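Local atomic coordinates of peptidase M28 (Shewanella amazonensis SB2B, PDB entry 3IIB), a protein that probably acts as a zinc-dependent dipeptidase or carboxypeptidase of peptidase family M28. Residues K130-D135 and K164-I169. Sequence-based numbering, arbitrary orientation.
Sequences KIAFID and KGAVGI
Val167 N donates to Lys130 O over 2.9 Å, and Ala132 N to Gly168 O over 3.0 Å, the two backbone hydrogen bonds between 130-135 and 164-169. CA-H...O contacts supplement them: Ile131 CA lies 3.3 Å from Gly168 O, and Ala166 CA and Ile169 CA approach Lys130 O and Ala132 O. Strands 131-134 and 168-172 pair in parallel, Ala132 opposite Ile169, as the neighbouring strands of a beta-alpha-beta crossover whose helix, 145-163, is closed by a Schellman motif in which Gly165 takes positive phi. Apolar contacts divide between the two faces of the sheet. On the helix side, Ile169 extends CG1 anti to its backbone N (chi1 179°), past Ala132 CB at 4.2 Å, and its CD1 lies 3.8 Å from Ile134 CD1, the two side chains crossing at a slant; Ala158 and Ala161 cover this face. On the other, Ile131 lays CG2 over the Gly168 peptide, 3.6 Å from Gly168 O, while its CG1 faces Val167 CG2 at 4.2 Å. An alanine at Ile131 would probably open a gap over Gly168 and cost Val167 CG2 one of its apolar neighbours. On its other edge strand 131-134 is backbone hydrogen-bonded, through Ile131 and Phe133, to strand 106-113.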
ATOM      1  N   LYS A 130       3.201  -6.992  30.187  1.00  6.56           N
ATOM      2  CA  LYS A 130       3.685  -6.252  29.031  1.00  7.91           C
ATOM      3  C   LYS A 130       3.346  -6.942  27.723  1.00  6.27           C
ATOM      4  O   LYS A 130       2.940  -8.092  27.684  1.00  5.54           O
ATOM      5  CB  LYS A 130       5.199  -6.057  29.140  1.00  6.60           C
ATOM      6  CG  LYS A 130       5.578  -5.117  30.311  1.00 12.29           C
ATOM      7  CD  LYS A 130       7.056  -4.824  30.384  1.00 15.66           C
ATOM      8  CE  LYS A 130       7.353  -3.710  31.355  1.00 24.83           C
ATOM      9  NZ  LYS A 130       8.833  -3.571  31.567  1.00 36.44           N
ATOM     10  N   ILE A 131       3.536  -6.211  26.644  1.00  4.85           N
ATOM     11  CA  ILE A 131       3.319  -6.768  25.314  1.00  5.70           C
ATOM     12  C   ILE A 131       4.687  -6.921  24.640  1.00  7.96           C
ATOM     13  O   ILE A 131       5.461  -5.964  24.601  1.00  5.24           O
ATOM     14  CB  ILE A 131       2.405  -5.852  24.500  1.00  4.75           C
ATOM     15  CG1 ILE A 131       0.936  -5.999  24.985  1.00  4.03           C
ATOM     16  CG2 ILE A 131       2.484  -6.148  22.959  1.00  6.45           C
ATOM     17  CD1 ILE A 131      -0.052  -4.975  24.385  1.00  7.08           C
ATOM     18  N   ALA A 132       4.964  -8.104  24.111  1.00  5.13           N
ATOM     19  CA  ALA A 132       6.208  -8.316  23.354  1.00  6.34           C
ATOM     20  C   ALA A 132       6.060  -7.671  21.988  1.00  4.72           C
ATOM     21  O   ALA A 132       4.984  -7.719  21.420  1.00  7.38           O
ATOM     22  CB  ALA A 132       6.530  -9.824  23.211  1.00  6.94           C
ATOM     23  N   PHE A 133       7.163  -7.117  21.479  1.00  5.66           N
ATOM     24  CA  PHE A 133       7.251  -6.578  20.113  1.00  3.49           C
ATOM     25  C   PHE A 133       8.479  -7.199  19.439  1.00  6.15           C
ATOM     26  O   PHE A 133       9.608  -6.902  19.800  1.00  7.72           O
ATOM     27  CB  PHE A 133       7.284  -5.030  20.166  1.00  4.26           C
ATOM     28  CG  PHE A 133       7.673  -4.341  18.870  1.00  2.88           C
ATOM     29  CD1 PHE A 133       7.130  -4.733  17.631  1.00  4.68           C
ATOM     30  CD2 PHE A 133       8.618  -3.313  18.890  1.00  3.93           C
ATOM     31  CE1 PHE A 133       7.530  -4.106  16.445  1.00  7.20           C
ATOM     32  CE2 PHE A 133       8.989  -2.668  17.732  1.00  7.88           C
ATOM     33  CZ  PHE A 133       8.468  -3.073  16.505  1.00  7.06           C
ATOM     34  N   ILE A 134       8.252  -8.087  18.468  1.00  5.26           N
ATOM     35  CA  ILE A 134       9.327  -8.622  17.663  1.00  5.14           C
ATOM     36  C   ILE A 134       9.469  -7.743  16.433  1.00  5.71           C
ATOM     37  O   ILE A 134       8.500  -7.571  15.677  1.00  5.95           O
ATOM     38  CB  ILE A 134       9.053 -10.080  17.186  1.00  5.13           C
ATOM     39  CG1 ILE A 134       8.922 -11.052  18.361  1.00  8.70           C
ATOM     40  CG2 ILE A 134      10.174 -10.522  16.148  1.00  6.68           C
ATOM     41  CD1 ILE A 134       8.531 -12.528  17.993  1.00  8.78           C
ATOM     42  N   ASP A 135      10.663  -7.165  16.253  1.00  4.90           N
ATOM     43  CA  ASP A 135      10.897  -6.169  15.227  1.00  7.20           C
ATOM     44  C   ASP A 135      11.623  -6.688  13.973  1.00  9.47           C
ATOM     45  O   ASP A 135      11.927  -5.894  13.076  1.00 11.78           O
ATOM     46  CB  ASP A 135      11.687  -5.003  15.809  1.00  5.31           C
ATOM     47  CG  ASP A 135      11.852  -3.850  14.827  1.00  5.66           C
ATOM     48  OD1 ASP A 135      10.851  -3.390  14.228  1.00  7.66           O
ATOM     49  OD2 ASP A 135      13.002  -3.385  14.683  1.00  7.79           O
ATOM     50  N   LYS A 164       7.092 -15.849  28.835  1.00  7.62           N
ATOM     51  CA  LYS A 164       7.820 -14.827  29.590  1.00  6.15           C
ATOM     52  C   LYS A 164       6.920 -13.895  30.346  1.00  5.99           C
ATOM     53  O   LYS A 164       7.408 -12.969  31.005  1.00  8.38           O
ATOM     54  CB  LYS A 164       8.704 -14.017  28.661  1.00  8.00           C
ATOM     55  CG  LYS A 164       9.518 -14.858  27.769  1.00  9.01           C
ATOM     56  CD  LYS A 164      10.619 -15.615  28.486  1.00 15.29           C
ATOM     57  CE  LYS A 164      11.303 -16.593  27.535  1.00 19.02           C
ATOM     58  NZ  LYS A 164      12.360 -17.370  28.234  1.00 19.90           N
ATOM     59  N   GLY A 165       5.608 -14.148  30.287  1.00  6.67           N
ATOM     60  CA  GLY A 165       4.620 -13.379  31.029  1.00  5.80           C
ATOM     61  C   GLY A 165       3.815 -12.361  30.223  1.00  4.42           C
ATOM     62  O   GLY A 165       2.919 -11.730  30.768  1.00  6.47           O
ATOM     63  N   ALA A 166       4.108 -12.230  28.925  1.00  4.87           N
ATOM     64  CA  ALA A 166       3.457 -11.241  28.094  1.00  6.80           C
ATOM     65  C   ALA A 166       1.961 -11.475  28.068  1.00  8.31           C
ATOM     66  O   ALA A 166       1.506 -12.616  28.134  1.00  6.99           O
ATOM     67  CB  ALA A 166       4.024 -11.241  26.652  1.00  4.15           C
ATOM     68  N   VAL A 167       1.214 -10.373  28.008  1.00  6.13           N
ATOM     69  CA  VAL A 167      -0.231 -10.419  27.902  1.00  6.70           C
ATOM     70  C   VAL A 167      -0.657 -10.265  26.450  1.00  6.79           C
ATOM     71  O   VAL A 167      -1.850 -10.294  26.162  1.00  7.68           O
ATOM     72  CB  VAL A 167      -0.888  -9.335  28.765  1.00  8.97           C
ATOM     73  CG1 VAL A 167      -0.694  -9.657  30.221  1.00 11.93           C
ATOM     74  CG2 VAL A 167      -0.330  -7.922  28.443  1.00  7.07           C
ATOM     75  N   GLY A 168       0.319 -10.063  25.562  1.00  5.50           N
ATOM     76  CA  GLY A 168       0.073  -9.929  24.135  1.00  5.31           C
ATOM     77  C   GLY A 168       1.355  -9.851  23.340  1.00  6.29           C
ATOM     78  O   GLY A 168       2.425  -9.655  23.907  1.00  5.45           O
ATOM     79  N   ILE A 169       1.247  -9.965  22.005  1.00  6.27           N
ATOM     80  CA  ILE A 169       2.396  -9.766  21.148  1.00  4.14           C
ATOM     81  C   ILE A 169       1.975  -8.967  19.922  1.00  4.96           C
ATOM     82  O   ILE A 169       0.876  -9.150  19.369  1.00  3.98           O
ATOM     83  CB  ILE A 169       3.061 -11.069  20.754  1.00  5.25           C
ATOM     84  CG1 ILE A 169       4.249 -10.835  19.830  1.00  4.71           C
ATOM     85  CG2 ILE A 169       2.075 -12.058  20.061  1.00  4.19           C
ATOM     86  CD1 ILE A 169       5.098 -12.110  19.660  1.00  8.09           C
TER